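Local coordinates for Phosphoglucomutase/phosphomannomutase family protein (Burkholderia thailandensis, PDB 3UW2) that probably moves a phosphate group within sugar phosphates, as phosphohexose mutases do, and binds a metal ion, here zinc, at residues R58-D63 against V142-A147; R212-L217 against I259-D264; F289-L294 against R317-E322; L453-T458 against D468-A473. All coordinates share one frame; numbering follows the deposited sequence. Where two conformers were deposited one is given.

Interaction 1: residues R58-D63 against V142-A147; sequences RAQGGD and VLRGAA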
loop_
_atom_site.group_PDB
_atom_site.type_symbol
_atom_site.label_atom_id
_atom_site.label_comp_id
_atom_site.label_asym_id
_atom_site.label_seq_id
_atom_site.Cartn_x
_atom_site.Cartn_y
_atom_site.Cartn_z
ATOM N N ARG A 58 18.009 5.311 18.739
ATOM C CA ARG A 58 18.872 6.079 19.684
ATOM C C ARG A 58 20.053 6.724 18.958
ATOM O O ARG A 58 20.493 7.766 19.338
ATOM C CB ARG A 58 19.442 5.228 20.822
ATOM C CG ARG A 58 18.482 4.367 21.582
ATOM C CD ARG A 58 18.256 4.831 22.998
ATOM N NE ARG A 58 19.468 5.377 23.644
ATOM C CZ ARG A 58 20.376 4.703 24.354
ATOM N NH1 ARG A 58 20.293 3.409 24.607
ATOM N NH2 ARG A 58 21.369 5.382 24.896
ATOM N N ALA A 59 20.569 6.103 17.907
ATOM C CA ALA A 59 21.737 6.672 17.213
ATOM C C ALA A 59 21.296 7.939 16.451
ATOM O O ALA A 59 22.117 8.786 16.142
ATOM C CB ALA A 59 22.325 5.646 16.257
ATOM N N GLN A 60 19.999 8.047 16.139
ATOM C CA GLN A 60 19.449 9.275 15.568
ATOM C C GLN A 60 18.816 10.175 16.624
ATOM O O GLN A 60 18.190 11.161 16.314
ATOM C CB GLN A 60 18.507 8.986 14.414
ATOM C CG GLN A 60 19.174 8.246 13.266
ATOM C CD GLN A 60 18.188 7.994 12.121
ATOM O OE1 GLN A 60 17.210 8.726 11.974
ATOM N NE2 GLN A 60 18.449 6.985 11.298
ATOM N N GLY A 61 19.067 9.862 17.879
ATOM C CA GLY A 61 18.674 10.750 18.947
ATOM C C GLY A 61 17.215 10.614 19.355
ATOM O O GLY A 61 16.696 11.449 20.119
ATOM N N GLY A 62 16.552 9.570 18.855
ATOM C CA GLY A 62 15.138 9.302 19.261
ATOM C C GLY A 62 15.113 8.497 20.564
ATOM O O GLY A 62 16.133 7.867 20.930
ATOM N N ASP A 63 13.993 8.525 21.293
ATOM C CA ASP A 63 13.886 7.674 22.466
ATOM C C ASP A 63 12.584 6.866 22.621
ATOM O O ASP A 63 12.338 6.352 23.716
ATOM C CB ASP A 63 14.123 8.470 23.749
ATOM C CG ASP A 63 13.056 9.524 23.981
ATOM O OD1 ASP A 63 12.160 9.720 23.100
ATOM O OD2 ASP A 63 13.131 10.163 25.057
ATOM N N VAL A 142 8.652 2.532 10.460
ATOM C CA VAL A 142 8.817 3.971 10.193
ATOM C C VAL A 142 9.820 4.521 11.173
ATOM O O VAL A 142 9.606 4.491 12.393
ATOM C CB VAL A 142 7.473 4.712 10.202
ATOM C CG1 VAL A 142 7.733 6.239 10.086
ATOM C CG2 VAL A 142 6.615 4.215 9.018
ATOM N N LEU A 143 10.924 5.059 10.650
ATOM C CA LEU A 143 11.990 5.570 11.543
ATOM C C LEU A 143 12.082 7.119 11.433
ATOM O O LEU A 143 12.469 7.653 10.409
ATOM C CB LEU A 143 13.322 4.898 11.254
ATOM C CG LEU A 143 14.582 5.639 11.801
ATOM C CD1 LEU A 143 14.628 5.643 13.322
ATOM C CD2 LEU A 143 15.906 5.173 11.179
ATOM N N ARG A 144 11.650 7.817 12.472
ATOM C CA ARG A 144 11.598 9.299 12.464
ATOM C C ARG A 144 10.853 9.848 11.214
ATOM O O ARG A 144 11.310 10.786 10.570
ATOM C CB ARG A 144 13.006 9.986 12.695
ATOM C CG ARG A 144 13.654 9.512 14.019
ATOM C CD ARG A 144 15.003 10.159 14.377
ATOM N NE ARG A 144 14.890 11.582 14.250
ATOM C CZ ARG A 144 15.498 12.351 13.333
ATOM N NH1 ARG A 144 16.361 11.852 12.451
ATOM N NH2 ARG A 144 15.157 13.608 13.290
ATOM N N GLY A 145 9.655 9.318 10.941
ATOM C CA GLY A 145 8.852 9.784 9.827
ATOM C C GLY A 145 9.174 9.161 8.495
ATOM O O GLY A 145 8.404 9.354 7.547
ATOM N N ALA A 146 10.311 8.467 8.387
ATOM C CA ALA A 146 10.703 7.860 7.094
ATOM C C ALA A 146 10.396 6.351 7.025
ATOM O O ALA A 146 10.764 5.574 7.930
ATOM C CB ALA A 146 12.189 8.106 6.799
ATOM N N ALA A 147 9.801 5.925 5.911
ATOM C CA ALA A 147 9.533 4.533 5.688
ATOM C C ALA A 147 10.825 3.951 5.090
ATOM O O ALA A 147 11.090 4.076 3.887
ATOM C CB ALA A 147 8.328 4.335 4.747
HETATM O O HOH W 1 15.091 8.563 9.432
#
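The single side-chain hydrogen bond of this contact joins Arg144, the second residue of a tight hairpin turn, to Gln60, the first residue past the end of a helix. Arg144 NH1 donates to Gln60 OE1 over 3.3 Å, long but nearly straight at 167°. The acceptor lies in the guanidinium plane, while the donor is tilted 20° from the carbonyl plane of the amide, and the two flat groups stand almost perpendicular. A bend at chi3 of Arg144 (49°) turns the guanidinium over Gln60, whose backbone O lies above one guanidinium face, and Arg144 CD packs on Gln60 CB at 3.7 Å. The other end of the amide faces Leu143: NE2 of Gln60 comes to 3.1 Å from Leu143 CD2, a close approach of a polar nitrogen to a methyl group, while the hydrogen-bond partner of that nitrogen is Glu56, one turn back in the helix. A water donates to Leu143 O (2.9 Å) and, weakly, to Gln60 OE1, bridging turn and amide. Helix 43-59 ends here in a Schellman motif, with Gly61 at positive phi and Gly62 N bonded to Val57 O. Leu143 also packs on Phe53 and Val57 of that helix. On the strand side, Leu143 to Ala146 form a type I' turn, the two-residue beta-hairpin connection between strands 136-143 and 146-147, set against a helix C-terminus in the alpha/beta/alpha fold of domain I.

Interaction 2: residues R212-L217 against I259-D264; sequences RLFKAL and IGFAFD. With ZN (zinc ion), chain K.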
loop_
_atom_site.group_PDB
_atom_site.type_symbol
_atom_site.label_atom_id
_atom_site.label_comp_id
_atom_site.label_asym_id
_atom_site.label_seq_id
_atom_site.Cartn_x
_atom_site.Cartn_y
_atom_site.Cartn_z
ATOM N N ARG A 212 -16.634 0.496 12.171
ATOM C CA ARG A 212 -16.811 1.609 13.108
ATOM C C ARG A 212 -16.745 2.960 12.380
ATOM O O ARG A 212 -17.633 3.807 12.584
ATOM C CB ARG A 212 -15.732 1.599 14.175
ATOM C CG ARG A 212 -15.861 2.735 15.184
ATOM C CD ARG A 212 -14.820 2.612 16.311
ATOM N NE ARG A 212 -14.984 3.849 17.082
ATOM C CZ ARG A 212 -14.236 4.262 18.094
ATOM N NH1 ARG A 212 -13.251 3.530 18.541
ATOM N NH2 ARG A 212 -14.554 5.416 18.684
ATOM N N LEU A 213 -15.710 3.150 11.563
ATOM C CA LEU A 213 -15.502 4.427 10.823
ATOM C C LEU A 213 -16.654 4.739 9.880
ATOM O O LEU A 213 -17.204 5.843 9.945
ATOM C CB LEU A 213 -14.163 4.424 10.045
ATOM C CG LEU A 213 -13.889 5.583 9.106
ATOM C CD1 LEU A 213 -13.806 6.857 9.972
ATOM C CD2 LEU A 213 -12.591 5.380 8.276
ATOM N N PHE A 214 -17.016 3.787 8.999
ATOM C CA PHE A 214 -18.037 4.072 8.011
ATOM C C PHE A 214 -19.431 4.213 8.659
ATOM O O PHE A 214 -20.264 5.007 8.195
ATOM C CB PHE A 214 -17.994 3.068 6.847
ATOM C CG PHE A 214 -16.641 2.992 6.159
ATOM C CD1 PHE A 214 -15.882 4.156 5.896
ATOM C CD2 PHE A 214 -16.135 1.762 5.756
ATOM C CE1 PHE A 214 -14.623 4.100 5.254
ATOM C CE2 PHE A 214 -14.878 1.658 5.153
ATOM C CZ PHE A 214 -14.115 2.828 4.872
ATOM N N LYS A 215 -19.675 3.506 9.780
ATOM C CA LYS A 215 -20.913 3.796 10.548
ATOM C C LYS A 215 -20.914 5.200 11.125
ATOM O O LYS A 215 -21.967 5.871 11.124
ATOM C CB LYS A 215 -21.237 2.745 11.641
ATOM C CG LYS A 215 -21.724 1.451 11.037
ATOM C CD LYS A 215 -21.986 0.353 12.068
ATOM C CE LYS A 215 -23.074 -0.538 11.458
ATOM N NZ LYS A 215 -23.500 -1.753 12.228
ATOM N N ALA A 216 -19.760 5.609 11.656
ATOM C CA ALA A 216 -19.568 6.954 12.177
ATOM C C ALA A 216 -19.782 8.026 11.076
ATOM O O ALA A 216 -20.204 9.143 11.369
ATOM C CB ALA A 216 -18.163 7.110 12.748
ATOM N N LEU A 217 -19.465 7.707 9.828
ATOM C CA LEU A 217 -19.748 8.639 8.722
ATOM C C LEU A 217 -21.245 8.613 8.315
ATOM O O LEU A 217 -21.690 9.435 7.506
ATOM C CB LEU A 217 -18.866 8.328 7.516
ATOM C CG LEU A 217 -17.387 8.630 7.788
ATOM C CD1 LEU A 217 -16.572 8.191 6.596
ATOM C CD2 LEU A 217 -17.183 10.109 8.087
ATOM N N ILE A 259 -22.228 0.269 -3.282
ATOM C CA ILE A 259 -20.796 0.233 -3.554
ATOM C C ILE A 259 -20.151 -0.824 -2.663
ATOM O O ILE A 259 -20.576 -0.966 -1.520
ATOM C CB ILE A 259 -20.200 1.648 -3.241
ATOM C CG1 ILE A 259 -20.576 2.632 -4.398
ATOM C CG2 ILE A 259 -18.701 1.640 -3.023
ATOM C CD1 ILE A 259 -20.044 2.240 -5.774
ATOM N N GLY A 260 -19.125 -1.533 -3.170
ATOM C CA GLY A 260 -18.401 -2.539 -2.377
ATOM C C GLY A 260 -16.971 -2.144 -2.061
ATOM O O GLY A 260 -16.263 -1.670 -2.961
ATOM N N PHE A 261 -16.560 -2.234 -0.778
ATOM C CA PHE A 261 -15.136 -1.958 -0.409
ATOM C C PHE A 261 -14.529 -3.260 0.132
ATOM O O PHE A 261 -15.127 -3.917 0.963
ATOM C CB PHE A 261 -15.021 -0.964 0.751
ATOM C CG PHE A 261 -15.287 0.487 0.403
ATOM C CD1 PHE A 261 -15.483 0.913 -0.913
ATOM C CD2 PHE A 261 -15.279 1.447 1.438
ATOM C CE1 PHE A 261 -15.706 2.266 -1.199
ATOM C CE2 PHE A 261 -15.531 2.795 1.173
ATOM C CZ PHE A 261 -15.715 3.212 -0.158
ATOM N N ALA A 262 -13.332 -3.619 -0.318
ATOM C CA ALA A 262 -12.622 -4.801 0.217
ATOM C C ALA A 262 -11.207 -4.391 0.674
ATOM O O ALA A 262 -10.541 -3.652 -0.052
ATOM C CB ALA A 262 -12.544 -5.879 -0.838
ATOM N N PHE A 263 -10.792 -4.802 1.893
ATOM C CA PHE A 263 -9.540 -4.342 2.453
ATOM C C PHE A 263 -8.574 -5.473 2.397
ATOM O O PHE A 263 -8.971 -6.636 2.464
ATOM C CB PHE A 263 -9.747 -3.881 3.905
ATOM C CG PHE A 263 -10.531 -2.619 4.015
ATOM C CD1 PHE A 263 -9.928 -1.395 3.725
ATOM C CD2 PHE A 263 -11.859 -2.635 4.396
ATOM C CE1 PHE A 263 -10.656 -0.217 3.850
ATOM C CE2 PHE A 263 -12.595 -1.470 4.490
ATOM C CZ PHE A 263 -11.985 -0.250 4.231
ATOM N N ASP A 264 -7.300 -5.154 2.280
ATOM C CA ASP A 264 -6.299 -6.174 2.441
ATOM C C ASP A 264 -6.080 -6.413 3.953
ATOM O O ASP A 264 -6.716 -5.760 4.778
ATOM C CB ASP A 264 -5.015 -5.805 1.707
ATOM C CG ASP A 264 -4.187 -4.780 2.435
ATOM O OD1 ASP A 264 -4.651 -4.011 3.305
ATOM O OD2 ASP A 264 -3.043 -4.702 2.009
HETATM ZN ZN ZN K . -1.374 -4.115 3.304
#
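Segment 212-217, on helix 206-216, packs over segment 259-264, which carries strand 259-263, with the nearest CA atoms, those of Phe214 and Phe261, 10.8 Å apart, so that aromatic side chains fill the interval. This is helix-on-sheet packing in the alpha/beta/alpha fold of domain II, where strand 259-263 pairs with 197-200 and 270-273 in a mixed sheet. Phe261 and Phe263, alternate residues, both point toward the helix and meet the one ring of Phe214. Phe261 presents its edge to a face of Phe214 in an offset edge-to-face pair, with centroids 5.5 Å apart and planes at 71°; the closest atoms are Phe214 CE2 and Phe261 CD2 at 3.7 Å. The Phe214 and Phe263 side chains run toward each other from opposite directions and meet edge against edge, each near the plane of the other. A chi1 of -56° sets CG of Phe214 anti to its carbonyl carbon and brings its CE2-CZ edge to the corner between the two strand rings, Phe261 over one face and Phe263 at the rim, with CE2 3.6 Å from Phe263 CZ. Leu372 of helix 364-375 packs against both Phe214 and Phe261. Directly after the strand comes the metal-binding loop, whose Asp266 and Asp268 share the zinc ion with Asp264. The carboxylate of Asp264 binds through one oxygen, OD2 lying 2.2 Å from zinc and OD1 3.3 Å.

Interaction 3: residues F289-L294 against R317-E322; sequences FAEEVL and REKGGE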
loop_
_atom_site.group_PDB
_atom_site.type_symbol
_atom_site.label_atom_id
_atom_site.label_comp_id
_atom_site.label_asym_id
_atom_site.label_seq_id
_atom_site.Cartn_x
_atom_site.Cartn_y
_atom_site.Cartn_z
ATOM N N PHE A 289 -9.770 11.095 -7.385
ATOM C CA PHE A 289 -9.207 11.867 -6.268
ATOM C C PHE A 289 -8.428 13.129 -6.751
ATOM O O PHE A 289 -8.512 14.196 -6.163
ATOM C CB PHE A 289 -8.256 10.931 -5.485
ATOM C CG PHE A 289 -8.983 9.858 -4.733
ATOM C CD1 PHE A 289 -10.044 10.212 -3.858
ATOM C CD2 PHE A 289 -8.531 8.530 -4.777
ATOM C CE1 PHE A 289 -10.731 9.228 -3.142
ATOM C CE2 PHE A 289 -9.218 7.533 -4.048
ATOM C CZ PHE A 289 -10.318 7.905 -3.234
ATOM N N ALA A 290 -7.632 12.967 -7.796
ATOM C CA ALA A 290 -6.810 14.050 -8.329
ATOM C C ALA A 290 -7.744 15.161 -8.772
ATOM O O ALA A 290 -7.434 16.338 -8.601
ATOM C CB ALA A 290 -6.016 13.552 -9.565
ATOM N N GLU A 291 -8.848 14.814 -9.424
ATOM C CA GLU A 291 -9.749 15.855 -9.851
ATOM C C GLU A 291 -10.226 16.675 -8.646
ATOM O O GLU A 291 -10.176 17.909 -8.661
ATOM C CB GLU A 291 -10.914 15.263 -10.644
ATOM C CG GLU A 291 -12.118 16.190 -10.845
ATOM C CD GLU A 291 -13.193 15.532 -11.734
ATOM O OE1 GLU A 291 -13.498 14.314 -11.563
ATOM O OE2 GLU A 291 -13.712 16.242 -12.619
ATOM N N GLU A 292 -10.706 16.016 -7.621
ATOM C CA GLU A 292 -11.205 16.745 -6.449
ATOM C C GLU A 292 -10.052 17.541 -5.726
ATOM O O GLU A 292 -10.201 18.724 -5.381
ATOM C CB GLU A 292 -11.871 15.747 -5.494
ATOM C CG GLU A 292 -12.678 16.415 -4.382
ATOM C CD GLU A 292 -11.820 17.123 -3.342
ATOM O OE1 GLU A 292 -10.729 16.605 -3.013
ATOM O OE2 GLU A 292 -12.223 18.225 -2.870
ATOM N N VAL A 293 -8.891 16.898 -5.541
ATOM C CA VAL A 293 -7.748 17.563 -4.884
ATOM C C VAL A 293 -7.288 18.770 -5.692
ATOM O O VAL A 293 -7.068 19.835 -5.139
ATOM C CB VAL A 293 -6.607 16.539 -4.631
ATOM C CG1 VAL A 293 -5.238 17.158 -4.264
ATOM C CG2 VAL A 293 -7.062 15.520 -3.611
ATOM N N LEU A 294 -7.141 18.602 -7.007
ATOM C CA LEU A 294 -6.667 19.702 -7.830
ATOM C C LEU A 294 -7.640 20.902 -7.889
ATOM O O LEU A 294 -7.220 22.073 -8.047
ATOM C CB LEU A 294 -6.333 19.204 -9.242
ATOM C CG LEU A 294 -5.063 18.335 -9.249
ATOM C CD1 LEU A 294 -5.069 17.651 -10.639
ATOM C CD2 LEU A 294 -3.803 19.226 -9.042
ATOM N N ARG A 317 -3.342 16.820 -16.302
ATOM C CA ARG A 317 -3.141 18.123 -16.983
ATOM C C ARG A 317 -4.411 18.851 -17.276
ATOM O O ARG A 317 -4.486 20.058 -17.024
ATOM C CB ARG A 317 -2.338 18.041 -18.259
ATOM C CG ARG A 317 -0.899 17.684 -18.005
ATOM C CD ARG A 317 -0.187 17.610 -19.328
ATOM N NE ARG A 317 0.899 16.633 -19.261
ATOM C CZ ARG A 317 0.947 15.553 -20.042
ATOM N NH1 ARG A 317 -0.002 15.333 -20.962
ATOM N NH2 ARG A 317 1.954 14.714 -19.929
ATOM N N GLU A 318 -5.416 18.120 -17.754
ATOM C CA GLU A 318 -6.695 18.734 -18.091
ATOM C C GLU A 318 -7.392 19.195 -16.838
ATOM O O GLU A 318 -8.151 20.145 -16.880
ATOM C CB GLU A 318 -7.581 17.816 -18.989
ATOM C CG GLU A 318 -6.961 17.681 -20.375
ATOM C CD GLU A 318 -7.664 16.731 -21.330
ATOM O OE1 GLU A 318 -8.541 15.957 -20.927
ATOM O OE2 GLU A 318 -7.312 16.765 -22.547
ATOM N N LYS A 319 -7.106 18.556 -15.704
ATOM C CA LYS A 319 -7.677 18.977 -14.445
ATOM C C LYS A 319 -6.807 20.075 -13.772
ATOM O O LYS A 319 -7.096 20.462 -12.666
ATOM C CB LYS A 319 -7.866 17.768 -13.499
ATOM C CG LYS A 319 -9.212 17.017 -13.619
ATOM C CD LYS A 319 -9.725 16.934 -15.054
ATOM C CE LYS A 319 -11.137 16.345 -15.154
ATOM N NZ LYS A 319 -11.421 16.126 -16.605
ATOM N N GLY A 320 -5.774 20.585 -14.443
ATOM C CA GLY A 320 -5.013 21.763 -13.936
ATOM C C GLY A 320 -3.816 21.407 -13.011
ATOM O O GLY A 320 -3.275 22.287 -12.363
ATOM N N GLY A 321 -3.409 20.127 -12.981
ATOM C CA GLY A 321 -2.274 19.695 -12.201
ATOM C C GLY A 321 -1.068 19.306 -13.024
ATOM O O GLY A 321 -1.076 19.414 -14.246
ATOM N N GLU A 322 -0.023 18.860 -12.349
ATOM C CA GLU A 322 1.178 18.395 -13.048
ATOM C C GLU A 322 1.427 16.924 -12.707
ATOM O O GLU A 322 1.712 16.597 -11.521
ATOM C CB GLU A 322 2.409 19.235 -12.673
ATOM C CG GLU A 322 2.316 20.729 -12.943
ATOM C CD GLU A 322 2.527 21.134 -14.407
ATOM O OE1 GLU A 322 1.845 22.079 -14.848
ATOM O OE2 GLU A 322 3.364 20.537 -15.116
#
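Apolar packing centres on Leu294, which points from its helix at the backbone of the loop following the other helix. Its branches meet that loop in turn: CD2 lies 3.5 Å from Gly321 CA, while CD1 is 3.8 Å from Gly321 N and reaches Lys319 CB at 4.0 Å. Nearer the helix backbone, Leu294 CB stands 3.7 Å from Lys319 O. Gly321, having no side chain, lets both methyl groups of Leu294 lie against its backbone. The same leucine touches Ile302, placing it between the sheet and the loop.

The backbone bonds define how the second helix stops. Gly320, at positive phi, is the C-prime residue of a Schellman motif, with Gly320 N bonded to Arg317 O at 2.9 Å and Gly321 N to Val316 O. Helix 311-318 thus gives way to strand 322-326, an edge strand of the mixed sheet in the alpha/beta/alpha fold of domain III, and the contact sets that helix-to-strand passage against helix 282-296.

The charged side chains meet mainly through carbon, with a carboxylate oxygen against the lysine CE, and not charge to charge. Glu291, extended with CG anti to the backbone N (chi1 165°), crosses Lys319, and Glu291 CB packs on Lys319 CG at 3.9 Å. Lys319 bends at chi2 (37°), running its outer carbons past the glutamate and bringing CE to 3.6 Å from Glu291 OE2. Its ammonium nitrogen NZ stays 4.6 Å from Glu291 OE2, opposite charges close but beyond salt-bridge range, and Lys319 also makes a cation-pi contact with Trp315.

Interaction 4: residues L453-T458 against D468-A473; sequences LRFEAT and DDFRRA. With EDO (1,2-ethanediol), chain G.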
loop_
_atom_site.group_PDB
_atom_site.type_symbol
_atom_site.label_atom_id
_atom_site.label_comp_id
_atom_site.label_asym_id
_atom_site.label_seq_id
_atom_site.Cartn_x
_atom_site.Cartn_y
_atom_site.Cartn_z
ATOM N N LEU A 453 6.144 -7.696 -16.949
ATOM C CA LEU A 453 5.618 -7.045 -18.150
ATOM C C LEU A 453 4.155 -6.682 -17.964
ATOM O O LEU A 453 3.395 -7.453 -17.357
ATOM C CB LEU A 453 5.735 -7.987 -19.369
ATOM C CG LEU A 453 7.125 -8.474 -19.803
ATOM C CD1 LEU A 453 7.067 -9.741 -20.661
ATOM C CD2 LEU A 453 7.881 -7.365 -20.519
ATOM N N ARG A 454 3.772 -5.509 -18.474
ATOM C CA ARG A 454 2.349 -5.204 -18.692
ATOM C C ARG A 454 2.053 -4.277 -19.885
ATOM O O ARG A 454 2.904 -3.519 -20.335
ATOM C CB ARG A 454 1.647 -4.728 -17.417
ATOM C CG ARG A 454 2.036 -3.355 -16.911
ATOM C CD ARG A 454 1.028 -2.879 -15.872
ATOM N NE ARG A 454 1.035 -3.633 -14.601
ATOM C CZ ARG A 454 -0.028 -3.755 -13.794
ATOM N NH1 ARG A 454 -1.191 -3.186 -14.108
ATOM N NH2 ARG A 454 0.062 -4.440 -12.654
ATOM N N PHE A 455 0.843 -4.395 -20.406
ATOM C CA PHE A 455 0.489 -3.776 -21.658
ATOM C C PHE A 455 -0.867 -3.107 -21.500
ATOM O O PHE A 455 -1.724 -3.620 -20.783
ATOM C CB PHE A 455 0.504 -4.837 -22.774
ATOM C CG PHE A 455 1.867 -5.442 -23.021
ATOM C CD1 PHE A 455 2.859 -4.720 -23.676
ATOM C CD2 PHE A 455 2.178 -6.743 -22.582
ATOM C CE1 PHE A 455 4.130 -5.268 -23.870
ATOM C CE2 PHE A 455 3.436 -7.304 -22.804
ATOM C CZ PHE A 455 4.411 -6.566 -23.457
ATOM N N GLU A 456 -1.027 -1.934 -22.117
ATOM C CA GLU A 456 -2.313 -1.241 -22.174
ATOM C C GLU A 456 -2.441 -0.596 -23.553
ATOM O O GLU A 456 -1.459 -0.074 -24.096
ATOM C CB GLU A 456 -2.369 -0.137 -21.128
ATOM C CG GLU A 456 -3.712 0.547 -21.002
ATOM C CD GLU A 456 -3.626 1.895 -20.314
ATOM O OE1 GLU A 456 -2.793 2.728 -20.712
ATOM O OE2 GLU A 456 -4.429 2.156 -19.413
ATOM N N ALA A 457 -3.646 -0.593 -24.105
ATOM C CA ALA A 457 -3.853 0.081 -25.396
ATOM C C ALA A 457 -5.270 0.631 -25.551
ATOM O O ALA A 457 -6.152 0.295 -24.764
ATOM C CB ALA A 457 -3.516 -0.870 -26.525
ATOM N N THR A 458 -5.470 1.489 -26.555
ATOM C CA THR A 458 -6.767 2.104 -26.843
ATOM C C THR A 458 -7.672 1.236 -27.726
ATOM O O THR A 458 -8.776 1.635 -28.003
ATOM C CB THR A 458 -6.574 3.473 -27.499
ATOM O OG1 THR A 458 -5.932 3.305 -28.778
ATOM C CG2 THR A 458 -5.766 4.406 -26.584
ATOM N N ASP A 468 3.451 -7.756 -29.940
ATOM C CA ASP A 468 4.250 -8.143 -31.102
ATOM C C ASP A 468 5.572 -7.384 -31.170
ATOM O O ASP A 468 6.601 -7.937 -31.574
ATOM C CB ASP A 468 3.475 -7.911 -32.394
ATOM C CG ASP A 468 2.262 -8.813 -32.507
ATOM O OD1 ASP A 468 2.007 -9.570 -31.535
ATOM O OD2 ASP A 468 1.563 -8.766 -33.560
ATOM N N ASP A 469 5.540 -6.117 -30.769
ATOM C CA ASP A 469 6.725 -5.301 -30.823
ATOM C C ASP A 469 7.671 -5.721 -29.693
ATOM O O ASP A 469 8.866 -5.972 -29.930
ATOM C CB ASP A 469 6.359 -3.819 -30.726
ATOM C CG ASP A 469 7.380 -2.926 -31.387
ATOM O OD1 ASP A 469 7.574 -3.018 -32.624
ATOM O OD2 ASP A 469 8.001 -2.135 -30.663
ATOM N N PHE A 470 7.139 -5.812 -28.470
ATOM C CA PHE A 470 7.924 -6.355 -27.357
ATOM C C PHE A 470 8.442 -7.758 -27.621
ATOM O O PHE A 470 9.605 -8.071 -27.295
ATOM C CB PHE A 470 7.141 -6.323 -26.056
ATOM C CG PHE A 470 7.302 -5.030 -25.330
ATOM C CD1 PHE A 470 6.728 -3.845 -25.835
ATOM C CD2 PHE A 470 8.078 -4.960 -24.184
ATOM C CE1 PHE A 470 6.892 -2.632 -25.147
ATOM C CE2 PHE A 470 8.254 -3.751 -23.525
ATOM C CZ PHE A 470 7.686 -2.589 -24.023
ATOM N N ARG A 471 7.576 -8.602 -28.167
ATOM C CA ARG A 471 7.938 -9.986 -28.534
ATOM C C ARG A 471 9.258 -9.993 -29.302
ATOM O O ARG A 471 10.226 -10.615 -28.842
ATOM C CB ARG A 471 6.814 -10.633 -29.337
ATOM C CG ARG A 471 7.120 -11.995 -29.932
ATOM C CD ARG A 471 6.111 -12.382 -31.016
ATOM N NE ARG A 471 4.742 -11.910 -30.748
ATOM C CZ ARG A 471 4.000 -12.293 -29.709
ATOM N NH1 ARG A 471 2.779 -11.812 -29.563
ATOM N NH2 ARG A 471 4.483 -13.143 -28.801
ATOM N N ARG A 472 9.302 -9.276 -30.434
ATOM C CA ARG A 472 10.483 -9.249 -31.316
ATOM C C ARG A 472 11.716 -8.614 -30.621
ATOM O O ARG A 472 12.856 -9.028 -30.842
ATOM C CB ARG A 472 10.173 -8.547 -32.641
ATOM N N ALA A 473 11.493 -7.630 -29.769
ATOM C CA ALA A 473 12.611 -7.019 -29.027
ATOM C C ALA A 473 13.249 -8.000 -28.020
ATOM O O ALA A 473 14.480 -8.101 -27.953
ATOM C CB ALA A 473 12.182 -5.701 -28.359
HETATM C C1 EDO G . -2.399 0.102 -16.191
HETATM O O1 EDO G . -3.809 0.262 -15.996
HETATM C C2 EDO G . -2.122 -1.170 -16.997
HETATM O O2 EDO G . -2.504 -2.239 -16.134
#
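One face of the Phe470 ring receives the edge of Phe455 in an edge-to-face pair, with planes at 80° and centroids 5.1 Å apart. Phe455 CE1 sits 3.4 Å above that face but offset toward the rim, making its nearest contact, 3.5 Å, with Phe470 CG. CZ of Phe455 meets Phe470 CB as well, so the approach is over the root of the ring. The pair belongs to the C-terminal domain, where helix 460-477 packs on an antiparallel sheet containing strand 451-457. Leu453, two residues before Phe455 and likewise directed at the helix, reaches the Phe470 ring obliquely and more loosely, with CD2 4.4 Å from Phe470 CD2. Phe419 and Val433 also pack on Phe470, and Phe485, the last residue of the chain, meets Phe455 edge-to-face. Arg454, which lies between Leu453 and Phe455 in the sequence, salt-bridges Glu396 through NH2, while its NH1 donates to O2 of a bound 1,2-ethanediol, probably from the crystallisation liquor. Along the helix Asp468 and Arg471 form a salt bridge: Arg471 NH1 donates to Asp468 OD1 at 3.1 Å, the carboxylate oxygen lying in the guanidinium plane and the N-H...O angle being 168°.

Followed from the N terminus, the four contacts come in series, none nesting or crossing. Interaction 1 closes a loop of 78 intervening residues, joining a helix end to a hairpin turn in domain I. Interaction 2 spans 41 residues in domain II, tying a helix to the strand that leads into the zinc site. Interaction 3 closes 22 residues in domain III, joining helix 282-296 to the turn that leads from helix 311-318 into strand 322-326. Interaction 4 closes the shortest loop, nine residues, between a strand and the following helix of the C-terminal domain. Interactions 2 and 3 come nearest, about 8 Å between nearest atoms, whereas the centres of 1 and 4 lie 43 Å apart.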